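Yersinopine synthase (Yersinia pestis, PDB 6C4M) catalyses the NADPH-dependent reductive condensation of pyruvate with a histidine-containing amine intermediate, the last step in the biosynthesis of the metallophore yersinopine. Local coordinates at residues 398-401 / 402-405; 257-260 / 261-265; 268-271 / 272-275; 443-447 / 448-452. One frame throughout, in Å; residues are numbered along the deposited sequence.

In the fold
Contact 1 touches each of the other three and, through Arg401, the NADP. Its Arg401 lies about 3 Å from the bound NADP, measured from the side chain, and its Val402 CG2 packs 3.9 Å from CE1 of His260 in contact 2, the inferred proton donor/acceptor. Pro400 and Leu399 rest on contact 3, where Pro400 CD comes 3.5 Å from Leu273 CD1. Contacts 2 and 3 sit on successive helices, their centres about 14 Å apart. Contact 4 is peripheral: the ring of His451 meets that of His398, and Arg444 makes a cation-pi contact with Tyr275. It stays clear of contact 2, whose nearest atoms are about 13 Å off.

Contact 1 (398-401 / 402-405)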
# COMPACT_ATOMS: atom_id res chain seq x y z
N HIS A 398 -16.80 28.74 -0.02
CA HIS A 398 -16.75 28.00 -1.28
C HIS A 398 -16.28 26.57 -1.05
O HIS A 398 -15.55 26.28 -0.10
CB HIS A 398 -15.77 28.61 -2.29
CG HIS A 398 -16.21 29.89 -2.92
ND1 HIS A 398 -16.50 29.99 -4.26
CD2 HIS A 398 -16.37 31.13 -2.40
CE1 HIS A 398 -16.85 31.24 -4.53
NE2 HIS A 398 -16.77 31.95 -3.42
N LEU A 399 -16.66 25.70 -1.97
CA LEU A 399 -16.00 24.42 -2.17
C LEU A 399 -14.84 24.56 -3.14
O LEU A 399 -14.95 25.30 -4.13
CB LEU A 399 -16.98 23.41 -2.74
CG LEU A 399 -18.07 23.03 -1.74
CD1 LEU A 399 -19.29 22.54 -2.48
CD2 LEU A 399 -17.54 21.96 -0.81
N PRO A 400 -13.73 23.85 -2.93
CA PRO A 400 -12.67 23.83 -3.94
C PRO A 400 -13.10 23.02 -5.16
O PRO A 400 -14.09 22.30 -5.15
CB PRO A 400 -11.49 23.17 -3.23
CG PRO A 400 -12.12 22.33 -2.16
CD PRO A 400 -13.42 22.97 -1.78
N ARG A 401 -12.33 23.17 -6.25
CA ARG A 401 -12.77 22.59 -7.51
C ARG A 401 -12.86 21.08 -7.43
O ARG A 401 -13.68 20.46 -8.11
CB ARG A 401 -11.84 23.02 -8.65
CG ARG A 401 -10.40 22.54 -8.47
CD ARG A 401 -9.72 22.24 -9.80
NE ARG A 401 -8.86 23.34 -10.22
CZ ARG A 401 -7.56 23.42 -9.94
NH1 ARG A 401 -6.95 22.46 -9.24
NH2 ARG A 401 -6.86 24.47 -10.37
N VAL A 402 -12.03 20.45 -6.61
CA VAL A 402 -12.27 19.09 -6.16
C VAL A 402 -12.91 19.18 -4.78
O VAL A 402 -12.26 19.66 -3.83
CB VAL A 402 -10.97 18.25 -6.15
CG1 VAL A 402 -11.26 16.88 -5.61
CG2 VAL A 402 -10.41 18.16 -7.59
N PRO A 403 -14.17 18.74 -4.61
CA PRO A 403 -15.08 17.95 -5.46
C PRO A 403 -16.19 18.71 -6.22
O PRO A 403 -17.05 18.06 -6.81
CB PRO A 403 -15.76 17.05 -4.44
CG PRO A 403 -15.99 18.01 -3.25
CD PRO A 403 -14.74 18.93 -3.26
N LEU A 404 -16.18 20.04 -6.18
CA LEU A 404 -17.30 20.80 -6.75
C LEU A 404 -17.56 20.42 -8.20
O LEU A 404 -18.71 20.16 -8.59
CB LEU A 404 -17.03 22.30 -6.63
CG LEU A 404 -18.14 23.21 -7.18
CD1 LEU A 404 -19.43 22.99 -6.43
CD2 LEU A 404 -17.71 24.64 -7.08
N GLU A 405 -16.50 20.39 -9.02
CA GLU A 405 -16.65 20.02 -10.43
C GLU A 405 -17.15 18.58 -10.57
O GLU A 405 -18.02 18.29 -11.41
CB GLU A 405 -15.31 20.20 -11.16
CG GLU A 405 -14.87 21.67 -11.39
CD GLU A 405 -13.43 21.78 -11.95
OE1 GLU A 405 -12.92 20.78 -12.50
OE2 GLU A 405 -12.82 22.86 -11.81
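The carbonyl oxygen of Pro400, the N-cap residue of helix 401-419, receives the amide of Leu404 over 3.2 Å from Leu404 N to Pro400 O. The donor lies in the carbonyl plane, and the N-H points at the oxygen at 158°. One residue on, Glu405 N reaches Arg401 O at 3.0 Å, here tilted out of the carbonyl plane. These two bonds close the first turn. Val402 N also comes near Pro400 O, but its angle is too poor for a bond, and Pro403 brings no amide hydrogen at all. The peptide before Pro403 is cis, and the carbonyl oxygen of Val402 lies against the proline ring of the cap, 3.2 Å from Pro400 CG. Beside the two backbone bonds, Leu399 and Leu404 cross at about a right angle, CD1 to CD1 4.0 Å apart, and Leu399 packs further on Phe434.

The Arg401 and Glu405 side chains run side by side. With CG wedged between the backbone N and the carbonyl carbon (chi1 62°), and bends at chi2 and chi3, the arginine arm leaves the turn alongside the glutamate. Glu405 OE2 touches its aliphatic root, 3.3 Å from Arg401 CB, while Arg401 NE stays 4.3 Å from OE2, beyond salt-bridge range, and the guanidinium and carboxylate planes are well turned apart. Outside the two segments, Arg401 NH2 makes a salt bridge to a pyrophosphate oxygen, O2A, of NADP. The direct ionic partner of NH2 is thus the cofactor, and the nearby carboxylate probably adds a favourable charge effect at longer range.

Contact 2 (257-260 / 261-265); sequences NYVH and PPLAL
His260 sends its carbonyl oxygen one turn along helix 255-264 to the amide of Ala264, a short bond of 2.7 Å between Ala264 N and His260 O that is nearly straight (164°). It is the regular helical bond that resumes after two prolines. The ring of Pro261 fills the place where an amide hydrogen would point to Asn257 O, its CD lying 3.5 Å from that oxygen; Asn257 O is bonded instead by the hydroxyl of Tyr307. Pro262 treats the next carbonyl alike, with CD 3.3 Å from Tyr258 O, and the helix kinks here. On another flank Val259 and Leu263 lie side by side, pointing the same way, with Val259 CG1 3.9 Å from Leu263 CD2.

The His260 imidazole leaves this backbone with CG anti to the carbonyl carbon (chi1 -82°), which carries the ring away from the following turn. There ND1 is hydrogen-bonded to Asp406 OD1, and the side chain lies about 7 Å from the bound NADP. Pro261 and Pro262 both pack on Leu303 of helix 294-313. The whole is a proline-kinked alpha helix bearing the inferred proton donor/acceptor of the active site.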
# COMPACT_ATOMS: atom_id res chain seq x y z
N ASN A 257 -13.81 11.35 -14.03
CA ASN A 257 -15.17 10.91 -13.71
C ASN A 257 -15.17 9.59 -12.96
O ASN A 257 -16.10 9.33 -12.19
CB ASN A 257 -16.00 10.76 -14.97
CG ASN A 257 -16.29 12.11 -15.65
OD1 ASN A 257 -15.37 12.81 -16.07
ND2 ASN A 257 -17.58 12.48 -15.74
N TYR A 258 -14.17 8.74 -13.20
CA TYR A 258 -14.07 7.44 -12.54
C TYR A 258 -13.40 7.53 -11.17
O TYR A 258 -13.83 6.86 -10.23
CB TYR A 258 -13.27 6.46 -13.42
CG TYR A 258 -13.96 6.13 -14.72
CD1 TYR A 258 -14.89 5.11 -14.78
CD2 TYR A 258 -13.69 6.85 -15.87
CE1 TYR A 258 -15.53 4.80 -15.99
CE2 TYR A 258 -14.32 6.56 -17.08
CZ TYR A 258 -15.26 5.54 -17.12
OH TYR A 258 -15.91 5.22 -18.31
N VAL A 259 -12.35 8.34 -11.05
CA VAL A 259 -11.43 8.26 -9.92
C VAL A 259 -11.77 9.28 -8.84
O VAL A 259 -11.66 8.98 -7.64
CB VAL A 259 -9.99 8.46 -10.42
CG1 VAL A 259 -8.99 8.58 -9.28
CG2 VAL A 259 -9.62 7.32 -11.31
N HIS A 260 -12.11 10.50 -9.22
CA HIS A 260 -12.34 11.54 -8.22
C HIS A 260 -13.50 11.24 -7.29
O HIS A 260 -13.34 11.45 -6.07
CB HIS A 260 -12.53 12.90 -8.90
CG HIS A 260 -11.24 13.55 -9.25
ND1 HIS A 260 -11.14 14.85 -9.70
CD2 HIS A 260 -9.98 13.05 -9.27
CE1 HIS A 260 -9.87 15.13 -9.96
NE2 HIS A 260 -9.15 14.05 -9.72
N PRO A 261 -14.69 10.84 -7.74
CA PRO A 261 -15.81 10.78 -6.78
C PRO A 261 -15.56 9.79 -5.66
O PRO A 261 -15.84 10.09 -4.49
CB PRO A 261 -17.01 10.40 -7.66
CG PRO A 261 -16.67 11.04 -9.01
CD PRO A 261 -15.17 10.76 -9.13
N PRO A 262 -15.01 8.61 -5.94
CA PRO A 262 -14.77 7.66 -4.82
C PRO A 262 -13.76 8.17 -3.81
O PRO A 262 -13.94 7.97 -2.59
CB PRO A 262 -14.27 6.40 -5.53
CG PRO A 262 -14.82 6.51 -6.90
CD PRO A 262 -14.78 7.97 -7.23
N LEU A 263 -12.70 8.82 -4.28
CA LEU A 263 -11.66 9.35 -3.40
C LEU A 263 -12.12 10.63 -2.71
O LEU A 263 -11.97 10.78 -1.49
CB LEU A 263 -10.39 9.62 -4.20
CG LEU A 263 -9.33 8.52 -4.29
CD1 LEU A 263 -9.96 7.15 -4.44
CD2 LEU A 263 -8.38 8.82 -5.44
N ALA A 264 -12.68 11.56 -3.47
CA ALA A 264 -12.97 12.89 -2.96
C ALA A 264 -14.21 12.89 -2.09
O ALA A 264 -14.38 13.79 -1.26
CB ALA A 264 -13.15 13.88 -4.12
N LEU A 265 -15.12 11.95 -2.31
CA LEU A 265 -16.39 11.90 -1.61
C LEU A 265 -16.42 10.79 -0.55
O LEU A 265 -17.48 10.50 0.01
CB LEU A 265 -17.54 11.72 -2.61
CG LEU A 265 -17.65 12.74 -3.75
CD1 LEU A 265 -18.93 12.48 -4.54
CD2 LEU A 265 -17.64 14.19 -3.23

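Contact 3 (268-271 / 272-275); sequences TTLQ and ALFY
Gln271 lays its CG against the ring of Tyr275, 3.8 Å from CD1, in an i to i+4 contact on the last turn of the alpha helix 267-274. The glutamine chain is extended, with CG anti to the backbone N (chi1 -174°), and its amide plane stands steeply to the tyrosine ring; beyond the contact NE2 is bonded to Gln278 OE1. The tyrosine also meets the backbone of Gln271. Its amide donates to Gln271 O at 2.9 Å from Tyr275 N, a rather bent bond (135°), and the same oxygen sits at the edge of the ring, in its plane, 3.3 Å from Tyr275 CD1. Tyr275 is the first residue to leave the helical conformation.

Three bonds precede it: Ala272 N to Thr268 O, Leu273 N to Thr269 O and Phe274 N to Leu270 O. The first is the longest, 3.2 Å from Ala272 N to Thr268 O, with the donor well above the carbonyl plane. Thr269 OG1 is bonded to Leu263 O, tying this helix to the end of the preceding one.

The apolar face is formed by Leu270, Leu273 and Phe274. Leu270 CD2 lies 4.2 Å from Leu273 CD2 and slightly farther from Phe274 CE2. Leu270 and Phe274 pack on helix 425-445, through Phe434 and Phe441 respectively, whereas Leu273 packs on Pro400. Within the group, Leu273 CD2 stands 3.8 Å above one face of the Phe274 ring, displaced toward its rim.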
# COMPACT_ATOMS: atom_id res chain seq x y z
N THR A 268 -14.03 10.11 4.97
CA THR A 268 -12.91 10.79 5.62
C THR A 268 -12.44 11.97 4.80
O THR A 268 -11.89 12.93 5.35
CB THR A 268 -11.75 9.82 5.87
OG1 THR A 268 -11.47 9.11 4.67
CG2 THR A 268 -12.11 8.82 6.95
N THR A 269 -12.67 11.95 3.49
CA THR A 269 -12.25 13.08 2.67
C THR A 269 -13.23 14.23 2.81
O THR A 269 -12.83 15.38 2.93
CB THR A 269 -12.12 12.68 1.21
OG1 THR A 269 -11.11 11.70 1.09
CG2 THR A 269 -11.70 13.87 0.37
N LEU A 270 -14.53 13.91 2.83
CA LEU A 270 -15.54 14.94 3.08
C LEU A 270 -15.32 15.60 4.44
O LEU A 270 -15.53 16.81 4.59
CB LEU A 270 -16.94 14.33 3.00
CG LEU A 270 -17.36 13.77 1.64
CD1 LEU A 270 -18.75 13.13 1.76
CD2 LEU A 270 -17.40 14.84 0.63
N GLN A 271 -14.91 14.83 5.45
CA GLN A 271 -14.65 15.42 6.76
C GLN A 271 -13.49 16.40 6.71
O GLN A 271 -13.56 17.49 7.31
CB GLN A 271 -14.38 14.32 7.80
CG GLN A 271 -14.26 14.84 9.23
CD GLN A 271 -14.24 13.72 10.25
OE1 GLN A 271 -15.19 12.93 10.34
NE2 GLN A 271 -13.15 13.60 10.98
N ALA A 272 -12.40 16.05 6.01
CA ALA A 272 -11.28 16.97 5.85
C ALA A 272 -11.72 18.22 5.08
O ALA A 272 -11.28 19.33 5.37
CB ALA A 272 -10.14 16.28 5.11
N LEU A 273 -12.58 18.02 4.11
CA LEU A 273 -13.03 19.12 3.27
C LEU A 273 -13.84 20.13 4.07
O LEU A 273 -13.65 21.34 3.95
CB LEU A 273 -13.85 18.56 2.12
CG LEU A 273 -14.79 19.51 1.39
CD1 LEU A 273 -13.93 20.51 0.62
CD2 LEU A 273 -15.67 18.71 0.47
N PHE A 274 -14.75 19.63 4.90
CA PHE A 274 -15.72 20.48 5.57
C PHE A 274 -15.32 20.90 6.98
O PHE A 274 -16.03 21.74 7.57
CB PHE A 274 -17.08 19.79 5.62
CG PHE A 274 -17.82 19.78 4.31
CD1 PHE A 274 -18.20 20.98 3.68
CD2 PHE A 274 -18.15 18.59 3.71
CE1 PHE A 274 -18.89 20.97 2.46
CE2 PHE A 274 -18.83 18.57 2.50
CZ PHE A 274 -19.22 19.77 1.87
N TYR A 275 -14.24 20.34 7.54
CA TYR A 275 -13.68 20.73 8.83
C TYR A 275 -12.27 21.24 8.57
O TYR A 275 -11.28 20.53 8.82
CB TYR A 275 -13.67 19.56 9.82
CG TYR A 275 -15.04 19.19 10.31
CD1 TYR A 275 -15.83 18.30 9.60
CD2 TYR A 275 -15.56 19.76 11.49
CE1 TYR A 275 -17.11 17.96 10.07
CE2 TYR A 275 -16.84 19.45 11.93
CZ TYR A 275 -17.60 18.54 11.23
OH TYR A 275 -18.86 18.20 11.66

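Contact 4 (443-447 / 448-452)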
# COMPACT_ATOMS: atom_id res chain seq x y z
N ASP A 443 -25.28 24.43 7.64
CA ASP A 443 -25.93 24.75 8.91
C ASP A 443 -24.93 25.29 9.92
O ASP A 443 -25.24 26.18 10.71
CB ASP A 443 -26.65 23.52 9.46
CG ASP A 443 -27.85 23.11 8.62
OD1 ASP A 443 -28.31 23.92 7.80
OD2 ASP A 443 -28.35 21.97 8.80
N ARG A 444 -23.71 24.74 9.94
CA ARG A 444 -22.69 25.23 10.86
C ARG A 444 -22.34 26.68 10.57
O ARG A 444 -22.20 27.49 11.50
CB ARG A 444 -21.44 24.36 10.75
CG ARG A 444 -21.61 22.98 11.31
CD ARG A 444 -20.25 22.38 11.63
NE ARG A 444 -19.47 21.98 10.44
CZ ARG A 444 -19.75 20.91 9.70
NH1 ARG A 444 -20.82 20.17 9.96
NH2 ARG A 444 -18.97 20.58 8.68
N VAL A 445 -22.17 27.03 9.29
CA VAL A 445 -21.69 28.36 8.95
C VAL A 445 -22.83 29.33 8.68
O VAL A 445 -22.59 30.55 8.69
CB VAL A 445 -20.77 28.34 7.71
CG1 VAL A 445 -19.56 27.43 7.93
CG2 VAL A 445 -21.56 27.90 6.48
N GLY A 446 -24.04 28.85 8.43
CA GLY A 446 -25.09 29.73 7.94
C GLY A 446 -25.17 29.90 6.42
O GLY A 446 -24.21 30.29 5.75
N GLU A 447 -26.38 29.63 5.90
CA GLU A 447 -26.68 29.77 4.47
C GLU A 447 -26.35 31.18 3.96
O GLU A 447 -25.87 31.34 2.83
CB GLU A 447 -28.16 29.43 4.24
CG GLU A 447 -28.68 29.66 2.81
CD GLU A 447 -29.77 28.65 2.40
OE1 GLU A 447 -30.15 27.80 3.23
OE2 GLU A 447 -30.23 28.70 1.24
N GLU A 448 -26.58 32.21 4.77
CA GLU A 448 -26.28 33.57 4.35
C GLU A 448 -24.79 33.81 4.17
O GLU A 448 -24.41 34.79 3.52
CB GLU A 448 -26.85 34.59 5.36
CG GLU A 448 -26.19 34.58 6.74
CD GLU A 448 -26.82 33.56 7.72
OE1 GLU A 448 -27.40 32.53 7.30
OE2 GLU A 448 -26.71 33.81 8.94
N HIS A 449 -23.96 32.92 4.69
CA HIS A 449 -22.51 33.03 4.58
C HIS A 449 -21.93 32.08 3.55
O HIS A 449 -20.71 31.89 3.51
CB HIS A 449 -21.87 32.77 5.94
CG HIS A 449 -22.27 33.77 6.97
ND1 HIS A 449 -22.86 33.41 8.17
CD2 HIS A 449 -22.18 35.12 6.99
CE1 HIS A 449 -23.10 34.49 8.88
NE2 HIS A 449 -22.70 35.54 8.19
N CYS A 450 -22.78 31.46 2.74
CA CYS A 450 -22.35 30.55 1.69
C CYS A 450 -22.47 31.18 0.31
O CYS A 450 -23.49 31.80 -0.02
CB CYS A 450 -23.18 29.27 1.72
SG CYS A 450 -22.86 28.31 3.18
N HIS A 451 -21.44 30.98 -0.50
CA HIS A 451 -21.51 31.36 -1.90
C HIS A 451 -22.66 30.61 -2.57
O HIS A 451 -22.92 29.45 -2.24
CB HIS A 451 -20.20 31.05 -2.61
CG HIS A 451 -20.12 31.63 -3.99
ND1 HIS A 451 -20.46 30.91 -5.11
CD2 HIS A 451 -19.74 32.85 -4.43
CE1 HIS A 451 -20.28 31.66 -6.19
NE2 HIS A 451 -19.84 32.84 -5.80
N PRO A 452 -23.38 31.24 -3.52
CA PRO A 452 -24.52 30.56 -4.17
C PRO A 452 -24.18 29.23 -4.82
O PRO A 452 -25.07 28.39 -4.98
CB PRO A 452 -24.99 31.58 -5.21
CG PRO A 452 -24.62 32.89 -4.63
CD PRO A 452 -23.31 32.66 -3.90
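Helix 425-445 ends at Val445; Gly446 leaves the helical conformation with phi 88° and psi 126°, and a short 3-10 turn follows through Glu447 and Glu448. Few residues other than glycine adopt such backbone angles. Two bonds of the i to i+3 kind hold the turn: His449 N to Gly446 O at 2.8 Å, and Cys450 N to Glu447 O at 3.1 Å. In both the donor sits well above the carbonyl plane.

The imidazole of His449 then bonds to the last helical residue. Its ND1 donates to Val445 O over 2.9 Å, with the oxygen near the ring plane and the nitrogen nearly along the C=O axis. CG of His449 is anti to its carbonyl carbon (chi1 -62°), which turns the edge of the ring, with ND1, toward Val445 O. Glu448 CG lies over the centre of one ring face, 3.7 Å above the plane. The glutamate chain is bent at chi2 and folds back on the glycine turn, bringing OE1 3.6 Å from Gly446 C.

Val445 CG2 also touches the sulfur of Cys450, 3.6 Å from SG, and the cysteine packs on Ile442 as well. This apolar contact, with the cysteine buried, holds the loop leading to helix 459-471 against the end of helix 425-445, while backbone hydrogen bonds between Trp397 and both His449 and His451 tie the same loop to the short strand 397-398.

A terminal helix carbonyl is thus satisfied by a side-chain N-H, and the partial negative charge of the helix end, together with the nearby Glu448 carboxylate, would tend to favour a protonated His449 ring.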